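Local structure of lipoprotein, putative (Bacillus anthracis, 4NOH) at residues G5-G10 with H164-K169; E33-T38 with A125-I130; K62-E67 with N106-D111; I78-G83 with V121-E126. The protein is of unknown function but, as a putative bacterial lipoprotein of an uncharacterised family, is presumably membrane-attached and possibly binds lipid. All coordinates share one frame; numbering follows the deposited sequence.

Overall arrangement
From the N terminus, strand 5-10 pairs with 164-169 at the C terminus, so contact 1 closes a loop spanning nearly the whole chain, and the other three contacts lie within it. Strand 26-39 follows; contact 2 joins its residues 33-38 to 125-130 at helix 124-128. Inside that loop, contact 3 pairs 62-67 with 106-111 in the small three-stranded sheet. Contact 4, 78-83 with 121-126, crosses contact 3 along the chain and meets contact 2 on helix 124-128, their centres about 10 Å apart. Contacts 1, 2 and 4 reach the nine-stranded mixed sheet, and Lys-62 and Asp-111 of contact 3 bond the backbone of Glu-167 in contact 1.

Contact 1 (G5-G10 with H164-K169); sequences GIVMYG and HMVEVK
Strands 5-10 and 164-166 run antiparallel with their axes at 137°, Gly-5 facing Val-166 and Val-7 facing His-164 as hydrogen-bonded pairs around the non-hydrogen-bonded pair Ile-6 and Met-165. Val-166 N reaches Gly-5 O at 2.9 Å, from above the carbonyl plane, whereas Val-7 N meets His-164 O at 2.9 Å almost along the C=O axis. Val-168 CG1 lies 3.7 Å from Gly-5 CA, close over the bare glycine backbone. On the sheet face that carries Val-7, His-164 and Val-166, Val-7 CG2 packs crosswise on Val-166 CG1 at 3.6 Å. His-164 places CG in the crowded position between backbone N and carbonyl carbon (chi1 55°), which lays its ring beside Val-7 and brings NE2 within 2.7 Å of Tyr-9 OH. The two rings meet rim to rim, their planes 9° apart. On the other face of the sheet, selenomethionine Met-165, bent at chi2 and chi3, sets SE 3.9 Å from Ile-6 CG1, and Phe-151 of helix 150-156 touches both residues. Tyr-9 also stacks on Tyr-115. The buried tyrosine-histidine bond, in which either partner could donate, helps to orient the imidazole, with Val-166 CG1 over one face, and may couple its protonation to the phenol.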
loop_
_atom_site.group_PDB
_atom_site.type_symbol
_atom_site.label_atom_id
_atom_site.label_comp_id
_atom_site.label_asym_id
_atom_site.label_seq_id
_atom_site.Cartn_x
_atom_site.Cartn_y
_atom_site.Cartn_z
ATOM N N GLY A 5 -0.088 4.578 -14.023
ATOM C CA GLY A 5 -0.526 4.784 -12.677
ATOM C C GLY A 5 0.557 5.338 -11.779
ATOM O O GLY A 5 1.744 5.100 -11.984
ATOM N N ILE A 6 0.129 6.079 -10.780
ATOM C CA ILE A 6 1.027 6.529 -9.706
ATOM C C ILE A 6 0.414 6.123 -8.373
ATOM O O ILE A 6 -0.763 6.423 -8.083
ATOM C CB ILE A 6 1.296 8.045 -9.700
ATOM C CG1 ILE A 6 1.874 8.489 -11.067
ATOM C CG2 ILE A 6 2.264 8.383 -8.570
ATOM C CD1 ILE A 6 2.144 9.980 -11.238
ATOM N N VAL A 7 1.184 5.405 -7.572
ATOM C CA VAL A 7 0.816 5.097 -6.191
ATOM C C VAL A 7 1.544 6.112 -5.321
ATOM O O VAL A 7 2.739 6.335 -5.502
ATOM C CB VAL A 7 1.178 3.666 -5.766
ATOM C CG1 VAL A 7 0.991 3.466 -4.259
ATOM C CG2 VAL A 7 0.341 2.648 -6.539
HETATM N N MSE A 8 0.825 6.726 -4.405
HETATM C CA MSE A 8 1.369 7.740 -3.512
HETATM C C MSE A 8 0.987 7.416 -2.092
HETATM O O MSE A 8 -0.043 6.783 -1.825
HETATM C CB MSE A 8 0.891 9.137 -3.919
HETATM C CG MSE A 8 -0.609 9.268 -4.021
HETATM SE SE MSE A 8 -1.128 10.918 -4.999
HETATM C CE MSE A 8 -0.980 10.147 -6.787
ATOM N N TYR A 9 1.800 7.882 -1.152
ATOM C CA TYR A 9 1.628 7.576 0.237
ATOM C C TYR A 9 1.811 8.814 1.046
ATOM O O TYR A 9 2.717 9.593 0.787
ATOM C CB TYR A 9 2.703 6.598 0.720
ATOM C CG TYR A 9 2.872 5.338 -0.088
ATOM C CD1 TYR A 9 3.653 5.339 -1.237
ATOM C CD2 TYR A 9 2.310 4.135 0.320
ATOM C CE1 TYR A 9 3.870 4.184 -1.952
ATOM C CE2 TYR A 9 2.507 2.954 -0.403
ATOM C CZ TYR A 9 3.279 2.991 -1.551
ATOM O OH TYR A 9 3.436 1.837 -2.290
ATOM N N GLY A 10 0.987 8.990 2.064
ATOM C CA GLY A 10 1.179 10.179 2.916
ATOM C C GLY A 10 -0.039 10.469 3.722
ATOM O O GLY A 10 -0.888 9.600 3.965
ATOM N N HIS A 164 5.403 6.275 -6.647
ATOM C CA HIS A 164 6.049 5.452 -7.649
ATOM C C HIS A 164 5.112 5.147 -8.793
ATOM O O HIS A 164 3.878 5.143 -8.623
ATOM C CB HIS A 164 6.705 4.173 -7.059
ATOM C CG HIS A 164 5.801 3.286 -6.247
ATOM N ND1 HIS A 164 5.798 1.918 -6.397
ATOM C CD2 HIS A 164 4.957 3.550 -5.224
ATOM C CE1 HIS A 164 4.974 1.379 -5.509
ATOM N NE2 HIS A 164 4.475 2.345 -4.767
HETATM N N MSE A 165 5.701 4.885 -9.953
HETATM C CA MSE A 165 4.954 4.532 -11.145
HETATM C C MSE A 165 4.584 3.081 -11.081
HETATM O O MSE A 165 5.418 2.212 -10.744
HETATM C CB MSE A 165 5.810 4.693 -12.395
HETATM C CG MSE A 165 6.238 6.145 -12.595
HETATM SE SE MSE A 165 4.790 7.288 -13.278
HETATM C CE MSE A 165 3.911 6.180 -14.645
ATOM N N VAL A 166 3.362 2.787 -11.497
ATOM C CA VAL A 166 2.886 1.435 -11.473
ATOM C C VAL A 166 2.052 1.106 -12.694
ATOM O O VAL A 166 1.453 1.984 -13.298
ATOM C CB VAL A 166 2.024 1.164 -10.205
ATOM C CG1 VAL A 166 2.781 1.521 -8.925
ATOM C CG2 VAL A 166 0.682 1.910 -10.239
ATOM N N GLU A 167 2.020 -0.174 -13.059
ATOM C CA GLU A 167 1.159 -0.630 -14.143
ATOM C C GLU A 167 -0.216 -0.906 -13.549
ATOM O O GLU A 167 -0.347 -1.631 -12.550
ATOM C CB GLU A 167 1.744 -1.869 -14.822
ATOM C CG GLU A 167 3.056 -1.551 -15.512
ATOM C CD GLU A 167 3.578 -2.667 -16.388
ATOM O OE1 GLU A 167 3.153 -3.829 -16.219
ATOM O OE2 GLU A 167 4.436 -2.366 -17.251
ATOM N N VAL A 168 -1.240 -0.309 -14.141
ATOM C CA VAL A 168 -2.580 -0.477 -13.613
ATOM C C VAL A 168 -3.252 -1.715 -14.200
ATOM O O VAL A 168 -2.814 -2.247 -15.220
ATOM C CB VAL A 168 -3.415 0.807 -13.735
ATOM C CG1 VAL A 168 -2.844 1.851 -12.782
ATOM C CG2 VAL A 168 -3.439 1.315 -15.152
ATOM N N LYS A 169 -4.295 -2.174 -13.525
ATOM C CA LYS A 169 -5.029 -3.381 -13.924
ATOM C C LYS A 169 -5.464 -3.384 -15.397
ATOM O O LYS A 169 -5.672 -4.454 -15.986
ATOM C CB LYS A 169 -6.260 -3.560 -13.039
ATOM C CG LYS A 169 -7.244 -2.407 -13.157
ATOM C CD LYS A 169 -8.451 -2.615 -12.276
ATOM C CE LYS A 169 -9.351 -1.399 -12.339
ATOM N NZ LYS A 169 -10.423 -1.497 -11.327
ATOM O OXT LYS A 169 -5.633 -2.333 -16.029
#

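Contact 2 (E33-T38 with A125-I130); sequences EAKLGT and AEYAKI
Lys-35 and Tyr-127 carry most of this contact between strand 26-39 and helix 124-128, with Ile-130 beyond the helix adding a third surface. Lys-35 sets CG anti to its carbonyl carbon and then runs fully extended across one face of the tyrosine ring. CE lies 3.9 Å from the Tyr-127 ring centroid in a CH-pi contact, and NZ stands 4.1 Å from the same centroid, 19° off the normal, as a cation-pi pair. The ammonium is gripped from the backbone too: NZ donates to Tyr-127 O at 2.8 Å, from above that carbonyl plane, and to Ile-130 O at 2.8 Å, in plane on a lone pair. Tyr-127 O also accepts from Ile-130 N, so this one carbonyl has two donors. Alongside the aliphatic chain, Ile-130 CG2 touches Lys-35 CD at 3.9 Å. Tyr-127, with CG anti to its backbone N (chi1 177°), extends its ring toward the strand, where OH donates to Glu-33 OE2 at 2.8 Å. That oxygen uses its anti lone pair, and the carboxylate lies nearly coplanar with the ring, 21° apart. Val-134 of the adjoining strand touches both Glu-33 and Lys-35. Two carbonyls and an aromatic face meet the ammonium of buried Lys-35 and would probably stabilise its charge; the bond to Glu-33 would probably make the ring more electron-rich, strengthening the cation-pi pair.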
loop_
_atom_site.group_PDB
_atom_site.type_symbol
_atom_site.label_atom_id
_atom_site.label_comp_id
_atom_site.label_asym_id
_atom_site.label_seq_id
_atom_site.Cartn_x
_atom_site.Cartn_y
_atom_site.Cartn_z
ATOM N N GLU A 33 -6.927 3.425 3.323
ATOM C CA GLU A 33 -6.368 3.816 4.593
ATOM C C GLU A 33 -5.517 2.690 5.176
ATOM O O GLU A 33 -5.821 1.491 5.046
ATOM C CB GLU A 33 -7.488 4.128 5.579
ATOM C CG GLU A 33 -7.010 4.617 6.919
ATOM C CD GLU A 33 -8.129 4.707 7.933
ATOM O OE1 GLU A 33 -8.890 5.695 7.848
ATOM O OE2 GLU A 33 -8.230 3.823 8.826
ATOM N N ALA A 34 -4.422 3.072 5.825
ATOM C CA ALA A 34 -3.590 2.120 6.525
ATOM C C ALA A 34 -2.961 2.819 7.721
ATOM O O ALA A 34 -3.095 4.042 7.883
ATOM C CB ALA A 34 -2.509 1.559 5.600
ATOM N N LYS A 35 -2.315 2.046 8.578
ATOM C CA LYS A 35 -1.598 2.585 9.729
ATOM C C LYS A 35 -0.125 2.208 9.596
ATOM O O LYS A 35 0.203 1.066 9.254
ATOM C CB LYS A 35 -2.193 2.033 11.017
ATOM C CG LYS A 35 -3.581 2.565 11.302
ATOM C CD LYS A 35 -4.316 1.903 12.454
ATOM C CE LYS A 35 -5.686 2.545 12.644
ATOM N NZ LYS A 35 -6.467 1.934 13.764
ATOM N N LEU A 36 0.748 3.202 9.730
ATOM C CA LEU A 36 2.192 3.003 9.572
ATOM C C LEU A 36 2.830 2.917 10.940
ATOM O O LEU A 36 2.733 3.846 11.743
ATOM C CB LEU A 36 2.831 4.144 8.762
ATOM C CG LEU A 36 4.330 4.069 8.474
ATOM C CD1 LEU A 36 4.620 2.921 7.531
ATOM C CD2 LEU A 36 4.769 5.403 7.890
ATOM N N GLY A 37 3.429 1.766 11.221
ATOM C CA GLY A 37 4.087 1.529 12.491
ATOM C C GLY A 37 5.452 0.913 12.295
ATOM O O GLY A 37 5.987 0.900 11.192
ATOM N N THR A 38 6.049 0.477 13.395
ATOM C CA THR A 38 7.314 -0.247 13.348
ATOM C C THR A 38 7.187 -1.565 14.101
ATOM O O THR A 38 6.347 -1.716 15.005
ATOM C CB THR A 38 8.455 0.499 14.012
ATOM O OG1 THR A 38 8.056 0.870 15.335
ATOM C CG2 THR A 38 8.859 1.716 13.218
ATOM N N ALA A 125 -11.825 -5.752 13.069
ATOM C CA ALA A 125 -11.931 -5.517 14.505
ATOM C C ALA A 125 -10.553 -5.320 15.138
ATOM O O ALA A 125 -10.397 -4.512 16.049
ATOM C CB ALA A 125 -12.680 -6.656 15.179
ATOM N N GLU A 126 -9.572 -6.088 14.680
ATOM C CA GLU A 126 -8.217 -5.979 15.196
ATOM C C GLU A 126 -7.596 -4.636 14.822
ATOM O O GLU A 126 -6.880 -4.001 15.640
ATOM C CB GLU A 126 -7.350 -7.166 14.721
ATOM C CG GLU A 126 -7.695 -8.489 15.411
ATOM C CD GLU A 126 -7.276 -8.525 16.863
ATOM O OE1 GLU A 126 -6.056 -8.428 17.135
ATOM O OE2 GLU A 126 -8.154 -8.688 17.748
ATOM N N TYR A 127 -7.876 -4.199 13.612
ATOM C CA TYR A 127 -7.326 -2.932 13.105
ATOM C C TYR A 127 -7.827 -1.740 13.915
ATOM O O TYR A 127 -7.076 -0.796 14.172
ATOM C CB TYR A 127 -7.709 -2.767 11.646
ATOM C CG TYR A 127 -7.282 -1.471 10.971
ATOM C CD1 TYR A 127 -6.054 -1.360 10.351
ATOM C CD2 TYR A 127 -8.136 -0.400 10.893
ATOM C CE1 TYR A 127 -5.664 -0.194 9.703
ATOM C CE2 TYR A 127 -7.765 0.778 10.249
ATOM C CZ TYR A 127 -6.526 0.857 9.635
ATOM O OH TYR A 127 -6.151 2.014 8.990
ATOM N N ALA A 128 -9.069 -1.832 14.369
ATOM C CA ALA A 128 -9.706 -0.758 15.107
ATOM C C ALA A 128 -8.971 -0.459 16.401
ATOM O O ALA A 128 -9.047 0.643 16.907
ATOM C CB ALA A 128 -11.168 -1.102 15.392
ATOM N N LYS A 129 -8.272 -1.451 16.923
ATOM C CA LYS A 129 -7.571 -1.334 18.193
ATOM C C LYS A 129 -6.142 -0.837 18.067
ATOM O O LYS A 129 -5.484 -0.582 19.086
ATOM C CB LYS A 129 -7.573 -2.706 18.885
ATOM C CG LYS A 129 -8.979 -3.246 19.110
ATOM C CD LYS A 129 -9.034 -4.555 19.902
ATOM C CE LYS A 129 -8.240 -5.673 19.256
ATOM N NZ LYS A 129 -8.339 -6.979 19.971
ATOM N N ILE A 130 -5.639 -0.716 16.835
ATOM C CA ILE A 130 -4.242 -0.302 16.613
ATOM C C ILE A 130 -4.149 1.228 16.715
ATOM O O ILE A 130 -4.901 1.953 16.058
ATOM C CB ILE A 130 -3.738 -0.850 15.265
ATOM C CG1 ILE A 130 -3.742 -2.373 15.327
ATOM C CG2 ILE A 130 -2.331 -0.363 14.965
ATOM C CD1 ILE A 130 -3.297 -3.025 14.051
#

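Contact 3 (K62-E67 with N106-D111); sequences KKVVKE and NVVIGD
Two short antiparallel strands, 62-65 and 107-109, pair here, and one long lysine extends the contact past the end of the strand to Asp-111. Lys-62 is held at its backbone by a bond in each direction with Val-108: its N meets Val-108 O at 2.8 Å, almost straight at 173°. Its side chain sets CG anti to the carbonyl carbon (chi1 -53°) and is extended from there on, so that CD passes 3.3 Å from Gly-110 O before NZ arrives at Asp-111 OD1. This salt bridge, 2.7 Å from NZ to OD1, uses the syn lone pair of the aspartate. Asp-111, with CG anti to its own carbonyl carbon, starts away from strand 62-65, but its carboxylate comes back to the lysine. Gly-110 O is buried beneath the lysine methylenes and has no hydrogen-bond partner in the model. Further along, Val-64 N donates to Asn-106 O at 2.9 Å. The Asn-106 side chain, CG anti to its backbone N (chi1 -171°), lays its amide against the valine, with ND2 3.6 Å from Val-64 CB; its OD1 accepts from Arg-113. Val-64 CG2 meets Val-108 CG1 at 4.0 Å, an apolar contact. Strand 61-65 is central in this three-stranded sheet, between 68-71 and 107-109. Ile-109 packs on Val-7 and Tyr-9 of strand 5-10, and Val-108 on Tyr-119 of strand 118-122. Lys-62 NZ and Asp-111 OD2 both bond the backbone of Glu-167, binding the small sheet to the C-terminal segment.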
loop_
_atom_site.group_PDB
_atom_site.type_symbol
_atom_site.label_atom_id
_atom_site.label_comp_id
_atom_site.label_asym_id
_atom_site.label_seq_id
_atom_site.Cartn_x
_atom_site.Cartn_y
_atom_site.Cartn_z
ATOM N N LYS A 62 0.882 -7.016 -5.194
ATOM C CA LYS A 62 1.573 -7.799 -6.203
ATOM C C LYS A 62 2.701 -8.650 -5.650
ATOM O O LYS A 62 3.528 -8.164 -4.887
ATOM C CB LYS A 62 2.163 -6.840 -7.269
ATOM C CG LYS A 62 1.145 -5.868 -7.885
ATOM C CD LYS A 62 1.653 -5.199 -9.145
ATOM C CE LYS A 62 0.629 -4.263 -9.760
ATOM N NZ LYS A 62 1.064 -3.694 -11.072
ATOM N N LYS A 63 2.732 -9.915 -6.057
ATOM C CA LYS A 63 3.777 -10.819 -5.635
ATOM C C LYS A 63 5.016 -10.505 -6.447
ATOM O O LYS A 63 4.936 -10.278 -7.665
ATOM C CB LYS A 63 3.380 -12.275 -5.876
ATOM C CG LYS A 63 4.430 -13.273 -5.392
ATOM C CD LYS A 63 4.181 -14.708 -5.871
ATOM C CE LYS A 63 2.717 -15.104 -5.851
ATOM N NZ LYS A 63 1.991 -14.685 -7.091
ATOM N N VAL A 64 6.163 -10.496 -5.785
ATOM C CA VAL A 64 7.422 -10.276 -6.466
ATOM C C VAL A 64 7.820 -11.597 -7.145
ATOM O O VAL A 64 7.852 -12.630 -6.496
ATOM C CB VAL A 64 8.494 -9.820 -5.464
ATOM C CG1 VAL A 64 9.847 -9.724 -6.139
ATOM C CG2 VAL A 64 8.106 -8.498 -4.836
ATOM N N VAL A 65 8.096 -11.536 -8.449
ATOM C CA VAL A 65 8.465 -12.713 -9.231
ATOM C C VAL A 65 9.677 -12.368 -10.063
ATOM O O VAL A 65 9.586 -11.582 -10.997
ATOM C CB VAL A 65 7.305 -13.164 -10.150
ATOM C CG1 VAL A 65 7.727 -14.343 -11.031
ATOM C CG2 VAL A 65 6.074 -13.533 -9.326
ATOM N N LYS A 66 10.805 -13.005 -9.749
ATOM C CA LYS A 66 12.062 -12.741 -10.442
ATOM C C LYS A 66 12.284 -11.250 -10.303
ATOM O O LYS A 66 12.284 -10.751 -9.184
ATOM C CB LYS A 66 12.017 -13.234 -11.893
ATOM C CG LYS A 66 11.847 -14.739 -11.979
ATOM C CD LYS A 66 11.463 -15.223 -13.365
ATOM C CE LYS A 66 11.083 -16.698 -13.321
ATOM N NZ LYS A 66 12.219 -17.556 -12.877
ATOM N N GLU A 67 12.399 -10.532 -11.415
ATOM C CA GLU A 67 12.640 -9.106 -11.365
ATOM C C GLU A 67 11.382 -8.347 -11.770
ATOM O O GLU A 67 11.470 -7.220 -12.223
ATOM C CB GLU A 67 13.801 -8.733 -12.303
ATOM C CG GLU A 67 14.966 -9.730 -12.347
ATOM C CD GLU A 67 15.632 -10.007 -10.998
ATOM O OE1 GLU A 67 15.440 -9.225 -10.036
ATOM O OE2 GLU A 67 16.379 -11.018 -10.906
ATOM N N ASN A 106 6.338 -12.652 -0.270
ATOM C CA ASN A 106 6.893 -11.388 -0.703
ATOM C C ASN A 106 5.944 -10.702 -1.669
ATOM O O ASN A 106 6.051 -10.842 -2.909
ATOM C CB ASN A 106 8.267 -11.588 -1.334
ATOM C CG ASN A 106 8.973 -10.288 -1.598
ATOM O OD1 ASN A 106 8.515 -9.219 -1.157
ATOM N ND2 ASN A 106 10.106 -10.349 -2.296
ATOM N N VAL A 107 5.019 -9.947 -1.092
ATOM C CA VAL A 107 4.009 -9.188 -1.826
ATOM C C VAL A 107 4.200 -7.717 -1.457
ATOM O O VAL A 107 4.494 -7.394 -0.317
ATOM C CB VAL A 107 2.603 -9.655 -1.445
ATOM C CG1 VAL A 107 1.527 -8.769 -2.076
ATOM C CG2 VAL A 107 2.388 -11.111 -1.801
ATOM N N VAL A 108 4.098 -6.852 -2.459
ATOM C CA VAL A 108 4.269 -5.427 -2.273
ATOM C C VAL A 108 3.050 -4.676 -2.800
ATOM O O VAL A 108 2.206 -5.234 -3.470
ATOM C CB VAL A 108 5.553 -4.908 -3.010
ATOM C CG1 VAL A 108 6.828 -5.559 -2.439
ATOM C CG2 VAL A 108 5.472 -5.144 -4.514
ATOM N N ILE A 109 2.945 -3.401 -2.450
ATOM C CA ILE A 109 1.933 -2.532 -3.048
ATOM C C ILE A 109 2.562 -1.918 -4.311
ATOM O O ILE A 109 3.683 -1.371 -4.284
ATOM C CB ILE A 109 1.486 -1.416 -2.103
ATOM C CG1 ILE A 109 0.666 -2.033 -0.954
ATOM C CG2 ILE A 109 0.645 -0.379 -2.853
ATOM C CD1 ILE A 109 0.385 -1.082 0.192
ATOM N N GLY A 110 1.859 -2.005 -5.431
ATOM C CA GLY A 110 2.415 -1.478 -6.662
ATOM C C GLY A 110 3.532 -2.342 -7.201
ATOM O O GLY A 110 3.544 -3.576 -7.014
ATOM N N ASP A 111 4.502 -1.714 -7.849
ATOM C CA ASP A 111 5.516 -2.475 -8.584
ATOM C C ASP A 111 6.881 -2.592 -7.930
ATOM O O ASP A 111 7.790 -3.262 -8.459
ATOM C CB ASP A 111 5.637 -1.911 -10.004
ATOM C CG ASP A 111 4.333 -2.028 -10.820
ATOM O OD1 ASP A 111 3.304 -2.484 -10.311
ATOM O OD2 ASP A 111 4.339 -1.654 -12.010
#

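Contact 4 (I78-G83 with V121-E126); sequences ISDEAG and VVSDAE
A mixed contact, part polar and water-bridged, part apolar, packs the loop 78-83, ahead of strand 84-86, on a strand-to-helix junction, the end of strand 118-122 and the start of helix 124-128. Its centre is Ser-123, the N-cap of that helix. With OG in the crowded position between its backbone N and carbonyl carbon (chi1 71°), the serine accepts from Glu-126 N at 3.1 Å and donates to Asp-80 OD2 at 2.6 Å. The hydroxyl approaches OD2 from well above the carboxylate plane, 61° out of it. The carboxylate thus engages the helix N terminus through the capping hydroxyl, where the helix dipole would probably favour its negative charge. Glu-126 OE2 lies 4.5 Å from Asp-80 OD2; one water donates to both oxygens, probably easing the repulsion, and Glu-126 also has Lys-129 as a salt-bridge partner. A second water links the two backbones, donating to Ser-79 O and accepting from Ser-123 N. A type I turn from Ser-79 to Ala-82 presents Asp-80, and Ser-79 OG donates to Glu-81 OE1. Apart from these polar links, Ile-78 sends CG2, anti to its backbone N, to within 3.5 Å of Ser-123 N, while its CD1 crosses Val-121 CG1 at 3.8 Å. Gly-83 brings its CA to 3.4 Å from Val-121 O. Strand 118-122 lies between 84-86 and 42-48 in the mixed sheet; Ile-84 receives both Ile-78 and Val-121, and helix 49-57 covers them through Lys-49 and Ala-52, respectively.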
loop_
_atom_site.group_PDB
_atom_site.type_symbol
_atom_site.label_atom_id
_atom_site.label_comp_id
_atom_site.label_asym_id
_atom_site.label_seq_id
_atom_site.Cartn_x
_atom_site.Cartn_y
_atom_site.Cartn_z
ATOM N N ILE A 78 -7.876 -14.147 6.479
ATOM C CA ILE A 78 -7.586 -13.285 7.606
ATOM C C ILE A 78 -8.624 -13.569 8.665
ATOM O O ILE A 78 -9.804 -13.664 8.354
ATOM C CB ILE A 78 -7.780 -11.783 7.252
ATOM C CG1 ILE A 78 -7.090 -11.390 5.947
ATOM C CG2 ILE A 78 -7.356 -10.905 8.436
ATOM C CD1 ILE A 78 -5.604 -11.462 6.003
ATOM N N SER A 79 -8.192 -13.681 9.909
ATOM C CA SER A 79 -9.117 -13.855 10.997
ATOM C C SER A 79 -8.501 -13.197 12.214
ATOM O O SER A 79 -7.323 -12.897 12.239
ATOM C CB SER A 79 -9.420 -15.339 11.227
ATOM O OG SER A 79 -10.563 -15.511 12.032
ATOM N N ASP A 80 -9.321 -12.926 13.209
ATOM C CA ASP A 80 -8.827 -12.272 14.407
ATOM C C ASP A 80 -7.705 -13.006 15.061
ATOM O O ASP A 80 -6.808 -12.375 15.579
ATOM C CB ASP A 80 -9.967 -12.085 15.380
ATOM C CG ASP A 80 -11.112 -11.402 14.713
ATOM O OD1 ASP A 80 -11.888 -12.102 14.000
ATOM O OD2 ASP A 80 -11.171 -10.169 14.794
ATOM N N GLU A 81 -7.731 -14.341 14.990
ATOM C CA GLU A 81 -6.659 -15.163 15.569
ATOM C C GLU A 81 -5.454 -15.365 14.620
ATOM O O GLU A 81 -4.452 -16.000 14.995
ATOM C CB GLU A 81 -7.199 -16.537 15.962
ATOM C CG GLU A 81 -7.325 -17.583 14.850
ATOM C CD GLU A 81 -8.544 -17.419 13.945
ATOM O OE1 GLU A 81 -9.251 -16.387 14.044
ATOM O OE2 GLU A 81 -8.815 -18.362 13.146
ATOM N N ALA A 82 -5.543 -14.851 13.389
ATOM C CA ALA A 82 -4.505 -15.056 12.428
ATOM C C ALA A 82 -4.424 -13.942 11.380
ATOM O O ALA A 82 -4.949 -14.079 10.267
ATOM C CB ALA A 82 -4.706 -16.409 11.743
ATOM N N GLY A 83 -3.800 -12.821 11.750
ATOM C CA GLY A 83 -3.459 -11.779 10.791
ATOM C C GLY A 83 -2.269 -12.247 9.967
ATOM O O GLY A 83 -1.664 -13.258 10.298
ATOM N N VAL A 121 -1.931 -7.415 7.216
ATOM C CA VAL A 121 -3.365 -7.318 7.077
ATOM C C VAL A 121 -3.966 -8.020 8.271
ATOM O O VAL A 121 -3.663 -9.186 8.525
ATOM C CB VAL A 121 -3.876 -7.902 5.758
ATOM C CG1 VAL A 121 -5.375 -7.676 5.611
ATOM C CG2 VAL A 121 -3.121 -7.312 4.562
ATOM N N VAL A 122 -4.844 -7.307 8.959
ATOM C CA VAL A 122 -5.531 -7.848 10.140
ATOM C C VAL A 122 -7.052 -7.677 10.004
ATOM O O VAL A 122 -7.524 -6.997 9.127
ATOM C CB VAL A 122 -5.054 -7.158 11.437
ATOM C CG1 VAL A 122 -3.558 -7.414 11.674
ATOM C CG2 VAL A 122 -5.347 -5.666 11.424
ATOM N N SER A 123 -7.812 -8.360 10.843
ATOM C CA SER A 123 -9.245 -8.236 10.749
ATOM C C SER A 123 -9.666 -6.783 11.015
ATOM O O SER A 123 -8.938 -6.016 11.619
ATOM C CB SER A 123 -9.941 -9.164 11.749
ATOM O OG SER A 123 -9.780 -8.706 13.078
ATOM N N ASP A 124 -10.837 -6.412 10.535
ATOM C CA ASP A 124 -11.337 -5.085 10.743
ATOM C C ASP A 124 -11.415 -4.776 12.253
ATOM O O ASP A 124 -11.109 -3.671 12.687
ATOM C CB ASP A 124 -12.718 -4.894 10.089
ATOM C CG ASP A 124 -12.685 -4.907 8.563
ATOM O OD1 ASP A 124 -11.624 -5.160 7.943
ATOM O OD2 ASP A 124 -13.769 -4.613 7.975
ATOM N N ALA A 125 -11.825 -5.752 13.069
ATOM C CA ALA A 125 -11.931 -5.517 14.505
ATOM C C ALA A 125 -10.553 -5.320 15.138
ATOM O O ALA A 125 -10.397 -4.512 16.049
ATOM C CB ALA A 125 -12.680 -6.656 15.179
ATOM N N GLU A 126 -9.572 -6.088 14.680
ATOM C CA GLU A 126 -8.217 -5.979 15.196
ATOM C C GLU A 126 -7.596 -4.636 14.822
ATOM O O GLU A 126 -6.880 -4.001 15.640
ATOM C CB GLU A 126 -7.350 -7.166 14.721
ATOM C CG GLU A 126 -7.695 -8.489 15.411
ATOM C CD GLU A 126 -7.276 -8.525 16.863
ATOM O OE1 GLU A 126 -6.056 -8.428 17.135
ATOM O OE2 GLU A 126 -8.154 -8.688 17.748
HETATM O O HOH W 1 -6.261 -10.208 12.365
HETATM O O HOH W 2 -10.965 -9.035 17.305
#